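Side-chain contacts in putative oxidoreductase (PDB 3E82), which probably acts as a nucleotide-dependent oxidoreductase of the Gfo/Idh/MocA family, pairing a Rossmann-type NAD-binding domain with a C-terminal alpha/beta domain: residues Met104-Ala107 with Arg108-Ile111; Gln257-Ser260 with Gln261-Gly265; Thr204-Asp207 with Gly208-Ile211; Ile136-Val139 with Ile140-Thr144. All coordinates share one frame; numbering follows the deposited sequence.

Contact 1: Met104-Ala107 with Arg108-Ile111; sequences MQEA and RELI
M104, here selenomethionine, and R108 meet one turn apart near the start of helix 104-116. They touch by van der Waals contact, a methyl against a charged group: CE of M104 lies 3.7 Å from NH2 of R108, obliquely to the guanidinium, while CB of M104 is 3.9 Å from NH1. Extended from CG to NE, the arginine brings its head back along the helix to M104, whose bend at the last torsion (chi3 76°) turns the methyl to meet it.

R108 NE forms a salt bridge with E351 and NH2 donates to D346 O, two partners at different nitrogens, which should restrict how the guanidinium turns. Q105 and E109 lie side by side, amide NE2 of Q105 3.9 Å from OE2 of E109, but the charge of E109 is answered by R85. That partner probably eases the proximity of E106, whose OE2 is 4.5 Å from OE1 of E109.

Helical bonds join the backbone, beginning with R108 N to M104 O at 2.9 Å.

The helix links strands 93-96 and 121-123 in a beta-alpha-beta unit of the Rossmann domain. M104 and I111 pack on helix 320-339, while E106 and L110 touch helix 80-89.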
HETATM    1  N   MSE B 104     -11.536  13.340  21.773  1.00 20.49           N
HETATM    2  CA  MSE B 104     -10.862  14.611  21.568  1.00 21.34           C
HETATM    3  C   MSE B 104     -11.255  15.787  22.449  1.00 20.56           C
HETATM    4  O   MSE B 104     -10.402  16.610  22.784  1.00 16.76           O
HETATM    5  CB  MSE B 104     -10.939  14.989  20.095  1.00 23.88           C
HETATM    6  CG  MSE B 104     -10.144  14.016  19.240  1.00 28.31           C
HETATM    7 SE   MSE B 104     -10.097  14.530  17.396  1.00 43.72          SE
HETATM    8  CE  MSE B 104      -8.797  15.970  17.528  1.00 30.90           C
ATOM      9  N   GLN B 105     -12.521  15.884  22.846  1.00 21.30           N
ATOM     10  CA  GLN B 105     -12.876  17.013  23.694  1.00 22.64           C
ATOM     11  C   GLN B 105     -12.124  16.957  25.031  1.00 21.00           C
ATOM     12  O   GLN B 105     -11.644  17.978  25.505  1.00 20.81           O
ATOM     13  CB  GLN B 105     -14.402  17.111  23.912  1.00 25.23           C
ATOM     14  CG  GLN B 105     -15.020  16.181  24.928  1.00 30.66           C
ATOM     15  CD  GLN B 105     -16.406  16.669  25.395  1.00 32.88           C
ATOM     16  OE1 GLN B 105     -17.277  16.982  24.582  1.00 33.25           O
ATOM     17  NE2 GLN B 105     -16.602  16.726  26.707  1.00 34.75           N
ATOM     18  N   GLU B 106     -11.987  15.774  25.626  1.00 20.43           N
ATOM     19  CA  GLU B 106     -11.268  15.680  26.893  1.00 21.57           C
ATOM     20  C   GLU B 106      -9.791  15.993  26.671  1.00 21.11           C
ATOM     21  O   GLU B 106      -9.149  16.606  27.524  1.00 20.89           O
ATOM     22  CB  GLU B 106     -11.427  14.296  27.526  1.00 24.38           C
ATOM     23  CG  GLU B 106     -12.884  13.906  27.763  1.00 31.30           C
ATOM     24  CD  GLU B 106     -13.113  13.233  29.110  1.00 34.29           C
ATOM     25  OE1 GLU B 106     -12.227  12.475  29.569  1.00 32.79           O
ATOM     26  OE2 GLU B 106     -14.194  13.456  29.704  1.00 37.45           O
ATOM     27  N   ALA B 107      -9.249  15.583  25.526  1.00 20.29           N
ATOM     28  CA  ALA B 107      -7.850  15.883  25.235  1.00 19.48           C
ATOM     29  C   ALA B 107      -7.713  17.411  25.218  1.00 18.65           C
ATOM     30  O   ALA B 107      -6.815  17.975  25.835  1.00 17.12           O
ATOM     31  CB  ALA B 107      -7.451  15.300  23.880  1.00 18.61           C
ATOM     32  N   ARG B 108      -8.622  18.082  24.520  1.00 19.61           N
ATOM     33  CA  ARG B 108      -8.566  19.538  24.441  1.00 19.93           C
ATOM     34  C   ARG B 108      -8.713  20.172  25.815  1.00 21.14           C
ATOM     35  O   ARG B 108      -8.073  21.185  26.110  1.00 19.85           O
ATOM     36  CB  ARG B 108      -9.650  20.074  23.501  1.00 19.74           C
ATOM     37  CG  ARG B 108      -9.373  19.768  22.041  1.00 19.13           C
ATOM     38  CD  ARG B 108     -10.313  20.506  21.093  1.00 20.06           C
ATOM     39  NE  ARG B 108      -9.848  20.399  19.712  1.00 21.22           N
ATOM     40  CZ  ARG B 108     -10.329  19.547  18.812  1.00 22.09           C
ATOM     41  NH1 ARG B 108     -11.313  18.718  19.133  1.00 21.01           N
ATOM     42  NH2 ARG B 108      -9.806  19.506  17.591  1.00 21.08           N
ATOM     43  N   GLU B 109      -9.552  19.574  26.656  1.00 20.39           N
ATOM     44  CA  GLU B 109      -9.758  20.106  27.995  1.00 23.44           C
ATOM     45  C   GLU B 109      -8.463  19.997  28.798  1.00 21.08           C
ATOM     46  O   GLU B 109      -8.087  20.939  29.488  1.00 19.99           O
ATOM     47  CB  GLU B 109     -10.909  19.370  28.696  1.00 25.35           C
ATOM     48  CG  GLU B 109     -12.234  19.484  27.938  1.00 32.92           C
ATOM     49  CD  GLU B 109     -13.415  18.861  28.675  1.00 36.53           C
ATOM     50  OE1 GLU B 109     -13.227  17.822  29.354  1.00 40.12           O
ATOM     51  OE2 GLU B 109     -14.536  19.405  28.553  1.00 37.73           O
ATOM     52  N   LEU B 110      -7.772  18.863  28.686  1.00 18.75           N
ATOM     53  CA  LEU B 110      -6.509  18.678  29.401  1.00 18.13           C
ATOM     54  C   LEU B 110      -5.450  19.675  28.928  1.00 19.00           C
ATOM     55  O   LEU B 110      -4.719  20.242  29.739  1.00 19.26           O
ATOM     56  CB  LEU B 110      -5.991  17.244  29.234  1.00 18.60           C
ATOM     57  CG  LEU B 110      -6.838  16.168  29.919  1.00 19.76           C
ATOM     58  CD1 LEU B 110      -6.150  14.822  29.804  1.00 20.49           C
ATOM     59  CD2 LEU B 110      -7.038  16.531  31.400  1.00 23.27           C
ATOM     60  N   ILE B 111      -5.373  19.889  27.617  1.00 17.60           N
ATOM     61  CA  ILE B 111      -4.413  20.836  27.065  1.00 18.35           C
ATOM     62  C   ILE B 111      -4.654  22.222  27.678  1.00 19.12           C
ATOM     63  O   ILE B 111      -3.717  22.871  28.152  1.00 18.88           O
ATOM     64  CB  ILE B 111      -4.529  20.897  25.519  1.00 18.23           C
ATOM     65  CG1 ILE B 111      -4.077  19.555  24.919  1.00 18.07           C
ATOM     66  CG2 ILE B 111      -3.664  22.035  24.962  1.00 18.33           C
ATOM     67  CD1 ILE B 111      -4.233  19.455  23.406  1.00 18.94           C
TER

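Contact 2: Gln257-Ser260 with Gln261-Gly265; sequences QQES and QLLAG
Q257 and Q261 stack their side-chain amides at the start of a helix of less than two turns, which has Q257 at its N-cap and closes in a Schellman motif at G265. The two amide planes are only 10° apart, with CD of Q257 3.5 Å from CD of Q261. Q257 reaches this position with CG between its own backbone N and carbonyl carbon (chi1 67°), then extends, crossing the Q261 chain at a slant while the amides stack.

This is the tight side. Both polar ends of Q261 are taken by a loop, NE2 donating to D272 O and OE1 accepting from G274 N, which holds its amide at a fixed rotation, stacked on that of Q257. W273 of the same loop packs on Q258, Q261 and L262, and Q258 OE1 accepts from Q299 N. L262 also touches T21 and F22 of helix 17-28, so this short helix lies against the Rossmann domain.

The other side is looser. S260, L263 and A264 are exposed, although L263 touches F17, and E259 makes a long, weak ion pair with R157.

The helix unwinds where phi of G265 turns positive (78°). A264 N still reaches S260 O at 3.0 Å, and G265 N donates to L262 O at 2.8 Å.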
ATOM      1  N   GLN B 257      14.566  -2.704  17.590  1.00 23.07           N
ATOM      2  CA  GLN B 257      14.510  -3.799  18.568  1.00 24.61           C
ATOM      3  C   GLN B 257      14.443  -3.395  20.045  1.00 24.82           C
ATOM      4  O   GLN B 257      14.585  -4.253  20.920  1.00 23.28           O
ATOM      5  CB  GLN B 257      15.717  -4.739  18.396  1.00 27.98           C
ATOM      6  CG  GLN B 257      17.060  -4.091  18.757  1.00 33.17           C
ATOM      7  CD  GLN B 257      18.154  -5.095  19.140  1.00 36.56           C
ATOM      8  OE1 GLN B 257      19.343  -4.765  19.112  1.00 37.04           O
ATOM      9  NE2 GLN B 257      17.756  -6.313  19.511  1.00 35.98           N
ATOM     10  N   GLN B 258      14.235  -2.116  20.337  1.00 23.27           N
ATOM     11  CA  GLN B 258      14.185  -1.694  21.735  1.00 25.23           C
ATOM     12  C   GLN B 258      13.103  -2.415  22.521  1.00 25.51           C
ATOM     13  O   GLN B 258      13.342  -2.852  23.647  1.00 24.17           O
ATOM     14  CB  GLN B 258      13.963  -0.186  21.851  1.00 24.17           C
ATOM     15  CG  GLN B 258      15.111   0.640  21.339  1.00 24.59           C
ATOM     16  CD  GLN B 258      14.812   2.115  21.394  1.00 24.86           C
ATOM     17  OE1 GLN B 258      14.658   2.693  22.476  1.00 24.58           O
ATOM     18  NE2 GLN B 258      14.711   2.737  20.230  1.00 21.82           N
ATOM     19  N   GLU B 259      11.916  -2.546  21.938  1.00 26.62           N
ATOM     20  CA  GLU B 259      10.837  -3.221  22.644  1.00 27.85           C
ATOM     21  C   GLU B 259      11.221  -4.653  23.015  1.00 27.55           C
ATOM     22  O   GLU B 259      11.013  -5.079  24.151  1.00 27.43           O
ATOM     23  CB  GLU B 259       9.550  -3.229  21.813  1.00 29.00           C
ATOM     24  CG  GLU B 259       8.359  -3.787  22.592  1.00 35.87           C
ATOM     25  CD  GLU B 259       7.089  -3.893  21.766  1.00 38.35           C
ATOM     26  OE1 GLU B 259       7.069  -4.681  20.793  1.00 40.15           O
ATOM     27  OE2 GLU B 259       6.109  -3.190  22.096  1.00 41.28           O
ATOM     28  N   SER B 260      11.785  -5.393  22.061  1.00 27.40           N
ATOM     29  CA  SER B 260      12.192  -6.775  22.315  1.00 28.07           C
ATOM     30  C   SER B 260      13.260  -6.805  23.391  1.00 27.25           C
ATOM     31  O   SER B 260      13.281  -7.702  24.236  1.00 26.50           O
ATOM     32  CB  SER B 260      12.745  -7.422  21.048  1.00 28.99           C
ATOM     33  OG  SER B 260      11.794  -7.352  20.007  1.00 33.93           O
ATOM     34  N   GLN B 261      14.159  -5.827  23.350  1.00 26.25           N
ATOM     35  CA  GLN B 261      15.207  -5.756  24.349  1.00 26.82           C
ATOM     36  C   GLN B 261      14.567  -5.529  25.728  1.00 27.43           C
ATOM     37  O   GLN B 261      14.912  -6.208  26.690  1.00 27.57           O
ATOM     38  CB  GLN B 261      16.197  -4.638  23.997  1.00 26.12           C
ATOM     39  CG  GLN B 261      17.008  -4.937  22.734  1.00 27.01           C
ATOM     40  CD  GLN B 261      18.058  -3.887  22.443  1.00 27.40           C
ATOM     41  OE1 GLN B 261      17.740  -2.719  22.225  1.00 27.14           O
ATOM     42  NE2 GLN B 261      19.322  -4.298  22.435  1.00 26.17           N
ATOM     43  N   LEU B 262      13.621  -4.596  25.815  1.00 27.63           N
ATOM     44  CA  LEU B 262      12.947  -4.316  27.082  1.00 29.06           C
ATOM     45  C   LEU B 262      12.236  -5.557  27.601  1.00 30.58           C
ATOM     46  O   LEU B 262      12.322  -5.880  28.783  1.00 31.13           O
ATOM     47  CB  LEU B 262      11.934  -3.176  26.925  1.00 26.30           C
ATOM     48  CG  LEU B 262      12.478  -1.748  26.828  1.00 26.48           C
ATOM     49  CD1 LEU B 262      11.315  -0.784  26.558  1.00 25.36           C
ATOM     50  CD2 LEU B 262      13.212  -1.373  28.134  1.00 23.57           C
ATOM     51  N   LEU B 263      11.528  -6.251  26.717  1.00 32.35           N
ATOM     52  CA  LEU B 263      10.818  -7.467  27.102  1.00 33.57           C
ATOM     53  C   LEU B 263      11.790  -8.505  27.634  1.00 33.75           C
ATOM     54  O   LEU B 263      11.448  -9.292  28.510  1.00 35.02           O
ATOM     55  CB  LEU B 263      10.062  -8.055  25.906  1.00 34.22           C
ATOM     56  CG  LEU B 263       8.812  -7.301  25.452  1.00 35.11           C
ATOM     57  CD1 LEU B 263       8.285  -7.887  24.149  1.00 37.49           C
ATOM     58  CD2 LEU B 263       7.759  -7.383  26.544  1.00 37.45           C
ATOM     59  N   ALA B 264      13.006  -8.501  27.097  1.00 34.30           N
ATOM     60  CA  ALA B 264      14.035  -9.444  27.510  1.00 33.72           C
ATOM     61  C   ALA B 264      14.766  -8.947  28.753  1.00 34.12           C
ATOM     62  O   ALA B 264      15.691  -9.596  29.241  1.00 34.18           O
ATOM     63  CB  ALA B 264      15.026  -9.662  26.370  1.00 34.63           C
ATOM     64  N   GLY B 265      14.357  -7.784  29.253  1.00 32.62           N
ATOM     65  CA  GLY B 265      14.979  -7.238  30.443  1.00 31.90           C
ATOM     66  C   GLY B 265      16.330  -6.572  30.267  1.00 32.22           C
ATOM     67  O   GLY B 265      17.085  -6.465  31.228  1.00 31.70           O
TER

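Contact 3: Thr204-Asp207 with Gly208-Ile211; sequences TLRD and GAEI
T204 and A209 face each other across a surface loop that reverses the chain between the antiparallel strands 197-203 and 214-220, at one edge of the mixed sheet of the C-terminal domain. Methyl CG2 of T204 comes to 3.5 Å from CB of A209, tighter than the usual van der Waals contact. It is put there by the first torsion of T204, which sets CG2 anti to the backbone N and OG1 beside it. The hydroxyl points toward the I211 carbonyl group, with OG1 3.3 Å from C of I211.

CB of A209 also lies 3.8 Å from CB of R206, so the alanine methyl fills the inside of the bend between the threonine and the stem of the arginine. R206 to A209 form a type II beta turn, closed by A209 N donating to R206 O at 3.1 Å. The donor stands above the carbonyl plane, 56° out of it. At the third position G208 has a phi of 96°, and without a side chain it avoids the carbonyl oxygen of D207.

A water ties the arginine to the far arm of the loop. R206 NH2 donates to it at 2.6 Å, in the guanidinium plane and at its edge, and the water donates to I211 O at 2.5 Å. The bend at chi3 (-53°) folds the arginine back over the loop. NE makes a salt bridge with D213 and NH1 donates to R159 O, so all three nitrogens are engaged. K149 of the second subunit donates through NZ to L205 O, and the leucine side chain packs on A223 of that subunit.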
ATOM      1  N   THR B 204     -11.461  -6.912   9.457  1.00 22.80           N
ATOM      2  CA  THR B 204     -11.209  -8.084  10.288  1.00 25.28           C
ATOM      3  C   THR B 204     -11.142  -9.239   9.290  1.00 25.53           C
ATOM      4  O   THR B 204     -12.169  -9.680   8.778  1.00 25.84           O
ATOM      5  CB  THR B 204     -12.371  -8.326  11.281  1.00 25.56           C
ATOM      6  OG1 THR B 204     -12.533  -7.168  12.113  1.00 26.44           O
ATOM      7  CG2 THR B 204     -12.089  -9.545  12.157  1.00 25.58           C
ATOM      8  N   LEU B 205      -9.933  -9.720   9.016  1.00 27.52           N
ATOM      9  CA  LEU B 205      -9.738 -10.785   8.033  1.00 28.94           C
ATOM     10  C   LEU B 205      -9.373 -12.168   8.574  1.00 30.41           C
ATOM     11  O   LEU B 205      -9.667 -13.179   7.937  1.00 31.16           O
ATOM     12  CB  LEU B 205      -8.676 -10.346   7.019  1.00 25.91           C
ATOM     13  CG  LEU B 205      -8.903  -8.990   6.336  1.00 26.36           C
ATOM     14  CD1 LEU B 205      -7.724  -8.678   5.427  1.00 25.13           C
ATOM     15  CD2 LEU B 205     -10.209  -9.018   5.543  1.00 23.10           C
ATOM     16  N   ARG B 206      -8.721 -12.232   9.726  1.00 32.00           N
ATOM     17  CA  ARG B 206      -8.361 -13.540  10.266  1.00 34.00           C
ATOM     18  C   ARG B 206      -9.604 -14.341  10.618  1.00 36.20           C
ATOM     19  O   ARG B 206     -10.607 -13.792  11.078  1.00 34.48           O
ATOM     20  CB  ARG B 206      -7.475 -13.402  11.506  1.00 33.41           C
ATOM     21  CG  ARG B 206      -6.028 -13.057  11.200  1.00 32.87           C
ATOM     22  CD  ARG B 206      -5.255 -12.841  12.472  1.00 30.04           C
ATOM     23  NE  ARG B 206      -5.911 -11.861  13.327  1.00 27.94           N
ATOM     24  CZ  ARG B 206      -5.541 -11.600  14.575  1.00 27.76           C
ATOM     25  NH1 ARG B 206      -4.514 -12.250  15.113  1.00 27.05           N
ATOM     26  NH2 ARG B 206      -6.199 -10.694  15.286  1.00 27.27           N
ATOM     27  N   ASP B 207      -9.527 -15.645  10.377  1.00 39.09           N
ATOM     28  CA  ASP B 207     -10.624 -16.552  10.671  1.00 42.04           C
ATOM     29  C   ASP B 207     -10.763 -16.613  12.192  1.00 42.01           C
ATOM     30  O   ASP B 207      -9.828 -17.010  12.893  1.00 42.29           O
ATOM     31  CB  ASP B 207     -10.304 -17.938  10.101  1.00 45.35           C
ATOM     32  CG  ASP B 207     -11.505 -18.871  10.107  1.00 50.11           C
ATOM     33  OD1 ASP B 207     -12.551 -18.498   9.528  1.00 52.98           O
ATOM     34  OD2 ASP B 207     -11.402 -19.979  10.684  1.00 52.46           O
ATOM     35  N   GLY B 208     -11.919 -16.193  12.698  1.00 42.28           N
ATOM     36  CA  GLY B 208     -12.149 -16.214  14.133  1.00 43.86           C
ATOM     37  C   GLY B 208     -11.874 -14.897  14.842  1.00 44.27           C
ATOM     38  O   GLY B 208     -12.183 -14.754  16.024  1.00 44.77           O
ATOM     39  N   ALA B 209     -11.296 -13.932  14.134  1.00 43.44           N
ATOM     40  CA  ALA B 209     -10.999 -12.637  14.738  1.00 42.96           C
ATOM     41  C   ALA B 209     -12.284 -11.858  14.991  1.00 41.83           C
ATOM     42  O   ALA B 209     -13.277 -12.033  14.286  1.00 41.24           O
ATOM     43  CB  ALA B 209     -10.069 -11.834  13.833  1.00 43.63           C
ATOM     44  N   GLU B 210     -12.264 -11.000  16.005  1.00 41.93           N
ATOM     45  CA  GLU B 210     -13.434 -10.202  16.338  1.00 42.05           C
ATOM     46  C   GLU B 210     -13.120  -8.714  16.351  1.00 40.03           C
ATOM     47  O   GLU B 210     -14.003  -7.890  16.583  1.00 39.92           O
ATOM     48  CB  GLU B 210     -13.992 -10.632  17.697  1.00 44.81           C
ATOM     49  CG  GLU B 210     -14.400 -12.096  17.735  1.00 50.16           C
ATOM     50  CD  GLU B 210     -15.423 -12.392  18.816  1.00 53.79           C
ATOM     51  OE1 GLU B 210     -16.498 -11.743  18.808  1.00 55.43           O
ATOM     52  OE2 GLU B 210     -15.158 -13.275  19.663  1.00 53.58           O
ATOM     53  N   ILE B 211     -11.858  -8.379  16.102  1.00 37.52           N
ATOM     54  CA  ILE B 211     -11.414  -6.988  16.073  1.00 36.07           C
ATOM     55  C   ILE B 211     -10.614  -6.800  14.793  1.00 32.92           C
ATOM     56  O   ILE B 211     -10.013  -7.754  14.300  1.00 32.17           O
ATOM     57  CB  ILE B 211     -10.471  -6.659  17.253  1.00 37.90           C
ATOM     58  CG1 ILE B 211     -10.632  -7.697  18.363  1.00 41.22           C
ATOM     59  CG2 ILE B 211     -10.773  -5.266  17.776  1.00 37.72           C
ATOM     60  CD1 ILE B 211      -9.637  -7.532  19.509  1.00 44.97           C
TER
HETATM   61  O   HOH W   1      -8.391  -9.350  15.387  1.00 40.30           O

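Contact 4: Ile136-Val139 with Ile140-Thr144; sequences IRQV and IEQGT
Over one face of the R137 guanidinium stands OE2 of E141, whose carboxylate plane is turned 86° from it. The salt bridge is short, 2.6 Å from NE of R137 to OE2 of E141, but the oxygen comes from above the plane and not to the edge where the N-H bonds point. The same oxygen is 3.1 Å from CG of R137, lying against the aliphatic stem as well. R137 reaches it with CG anti to its backbone N (chi1 -173°) and an extended chain, and its NH1 adds a weak hydrogen bond to Y133 OH. A second pair of flat groups, the amides of Q138 and Q142, is inclined by 33°; OE1 of Q138 accepts from NE2 of Q292.

Further along, helix 131-142 ends in a Schellman motif. G143 takes a positive phi, and its N donates to I140 O at 3.0 Å, while T144 N makes a weak, long bond of 3.5 Å to V139 O. The turn brings T144 back against V139, with its CB 3.8 Å from CG1 of V139.

The side facing the sheet is mostly apolar. CG2 of I136 meets CD1 of I140 at 3.8 Å, and the pair rests on F151 of strand 148-156. I136 reaches across to F241 and V243 of strand 241-245, and V139 and T144 pack on I282 of strand 280-284.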
ATOM      1  N   ILE B 136      15.565   6.297   8.428  1.00 19.82           N
ATOM      2  CA  ILE B 136      14.770   6.782   7.302  1.00 19.26           C
ATOM      3  C   ILE B 136      14.755   8.302   7.256  1.00 19.59           C
ATOM      4  O   ILE B 136      14.889   8.905   6.187  1.00 18.31           O
ATOM      5  CB  ILE B 136      13.307   6.282   7.392  1.00 20.76           C
ATOM      6  CG1 ILE B 136      13.254   4.779   7.102  1.00 21.55           C
ATOM      7  CG2 ILE B 136      12.418   7.072   6.441  1.00 19.16           C
ATOM      8  CD1 ILE B 136      13.919   4.370   5.795  1.00 18.95           C
ATOM      9  N   ARG B 137      14.587   8.923   8.419  1.00 20.56           N
ATOM     10  CA  ARG B 137      14.559  10.378   8.492  1.00 20.83           C
ATOM     11  C   ARG B 137      15.888  10.934   7.992  1.00 20.25           C
ATOM     12  O   ARG B 137      15.927  11.928   7.273  1.00 17.13           O
ATOM     13  CB  ARG B 137      14.322  10.842   9.932  1.00 21.94           C
ATOM     14  CG  ARG B 137      14.117  12.351  10.071  1.00 27.86           C
ATOM     15  CD  ARG B 137      14.037  12.772  11.540  1.00 32.78           C
ATOM     16  NE  ARG B 137      13.886  14.220  11.693  1.00 38.94           N
ATOM     17  CZ  ARG B 137      12.719  14.859  11.757  1.00 42.54           C
ATOM     18  NH1 ARG B 137      11.578  14.183  11.690  1.00 43.35           N
ATOM     19  NH2 ARG B 137      12.691  16.183  11.873  1.00 42.78           N
ATOM     20  N   GLN B 138      16.972  10.273   8.384  1.00 21.27           N
ATOM     21  CA  GLN B 138      18.312  10.687   7.996  1.00 24.17           C
ATOM     22  C   GLN B 138      18.495  10.665   6.483  1.00 22.48           C
ATOM     23  O   GLN B 138      19.007  11.613   5.905  1.00 22.36           O
ATOM     24  CB  GLN B 138      19.345   9.772   8.657  1.00 26.08           C
ATOM     25  CG  GLN B 138      20.774  10.046   8.233  1.00 33.44           C
ATOM     26  CD  GLN B 138      21.756   9.034   8.811  1.00 38.23           C
ATOM     27  OE1 GLN B 138      21.630   7.820   8.589  1.00 42.56           O
ATOM     28  NE2 GLN B 138      22.738   9.527   9.553  1.00 40.18           N
ATOM     29  N   VAL B 139      18.077   9.580   5.843  1.00 22.82           N
ATOM     30  CA  VAL B 139      18.216   9.480   4.391  1.00 21.83           C
ATOM     31  C   VAL B 139      17.389  10.559   3.688  1.00 22.73           C
ATOM     32  O   VAL B 139      17.870  11.202   2.754  1.00 23.26           O
ATOM     33  CB  VAL B 139      17.791   8.087   3.876  1.00 22.04           C
ATOM     34  CG1 VAL B 139      17.889   8.046   2.353  1.00 20.97           C
ATOM     35  CG2 VAL B 139      18.689   7.011   4.497  1.00 20.48           C
ATOM     36  N   ILE B 140      16.157  10.766   4.142  1.00 21.76           N
ATOM     37  CA  ILE B 140      15.300  11.786   3.544  1.00 22.35           C
ATOM     38  C   ILE B 140      15.919  13.181   3.671  1.00 24.16           C
ATOM     39  O   ILE B 140      16.021  13.920   2.686  1.00 23.16           O
ATOM     40  CB  ILE B 140      13.903  11.831   4.215  1.00 22.55           C
ATOM     41  CG1 ILE B 140      13.159  10.513   3.962  1.00 22.03           C
ATOM     42  CG2 ILE B 140      13.108  13.034   3.682  1.00 20.31           C
ATOM     43  CD1 ILE B 140      11.813  10.402   4.677  1.00 19.88           C
ATOM     44  N   GLU B 141      16.318  13.537   4.889  1.00 25.72           N
ATOM     45  CA  GLU B 141      16.910  14.848   5.153  1.00 28.43           C
ATOM     46  C   GLU B 141      18.243  15.078   4.445  1.00 29.10           C
ATOM     47  O   GLU B 141      18.604  16.219   4.151  1.00 29.89           O
ATOM     48  CB  GLU B 141      17.068  15.049   6.659  1.00 30.17           C
ATOM     49  CG  GLU B 141      15.780  15.524   7.323  1.00 36.05           C
ATOM     50  CD  GLU B 141      15.843  15.490   8.838  1.00 38.37           C
ATOM     51  OE1 GLU B 141      16.945  15.672   9.402  1.00 38.20           O
ATOM     52  OE2 GLU B 141      14.778  15.289   9.463  1.00 40.72           O
ATOM     53  N   GLN B 142      18.962  13.989   4.183  1.00 28.27           N
ATOM     54  CA  GLN B 142      20.241  14.027   3.479  1.00 29.21           C
ATOM     55  C   GLN B 142      20.020  14.525   2.051  1.00 28.90           C
ATOM     56  O   GLN B 142      20.944  15.025   1.404  1.00 29.07           O
ATOM     57  CB  GLN B 142      20.836  12.620   3.392  1.00 31.15           C
ATOM     58  CG  GLN B 142      21.863  12.244   4.435  1.00 34.52           C
ATOM     59  CD  GLN B 142      22.070  10.731   4.495  1.00 38.15           C
ATOM     60  OE1 GLN B 142      21.771  10.003   3.534  1.00 38.65           O
ATOM     61  NE2 GLN B 142      22.590  10.252   5.619  1.00 40.68           N
ATOM     62  N   GLY B 143      18.792  14.370   1.564  1.00 26.66           N
ATOM     63  CA  GLY B 143      18.464  14.778   0.207  1.00 26.18           C
ATOM     64  C   GLY B 143      18.748  13.640  -0.765  1.00 25.57           C
ATOM     65  O   GLY B 143      18.591  13.775  -1.976  1.00 25.10           O
ATOM     66  N   THR B 144      19.146  12.497  -0.216  1.00 24.54           N
ATOM     67  CA  THR B 144      19.483  11.326  -1.010  1.00 24.96           C
ATOM     68  C   THR B 144      18.384  10.815  -1.940  1.00 26.21           C
ATOM     69  O   THR B 144      18.676  10.284  -3.017  1.00 26.77           O
ATOM     70  CB  THR B 144      19.907  10.163  -0.099  1.00 26.03           C
ATOM     71  OG1 THR B 144      20.908  10.620   0.814  1.00 27.63           O
ATOM     72  CG2 THR B 144      20.463   9.006  -0.928  1.00 27.45           C
TER

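Overall arrangement
Along the chain the order is contact 1, contact 4, contact 3, contact 2. Contact 1 belongs to the Rossmann domain, on a helix between two strands of its parallel sheet; the other three lie in the C-terminal domain. There, contact 4 covers the mixed sheet and contact 3 is the loop joining two neighbouring strands, one of them outermost in this chain; their centres are 38 Å apart, the widest separation of the four. Contact 2 follows strand 248-252 yet packs on helix 17-28 of the Rossmann domain, about 12 Å from contact 4 at the nearest atoms. The C-terminal domain thus appears to meet the Rossmann domain partly through contact 2, and the second subunit partly through contact 3.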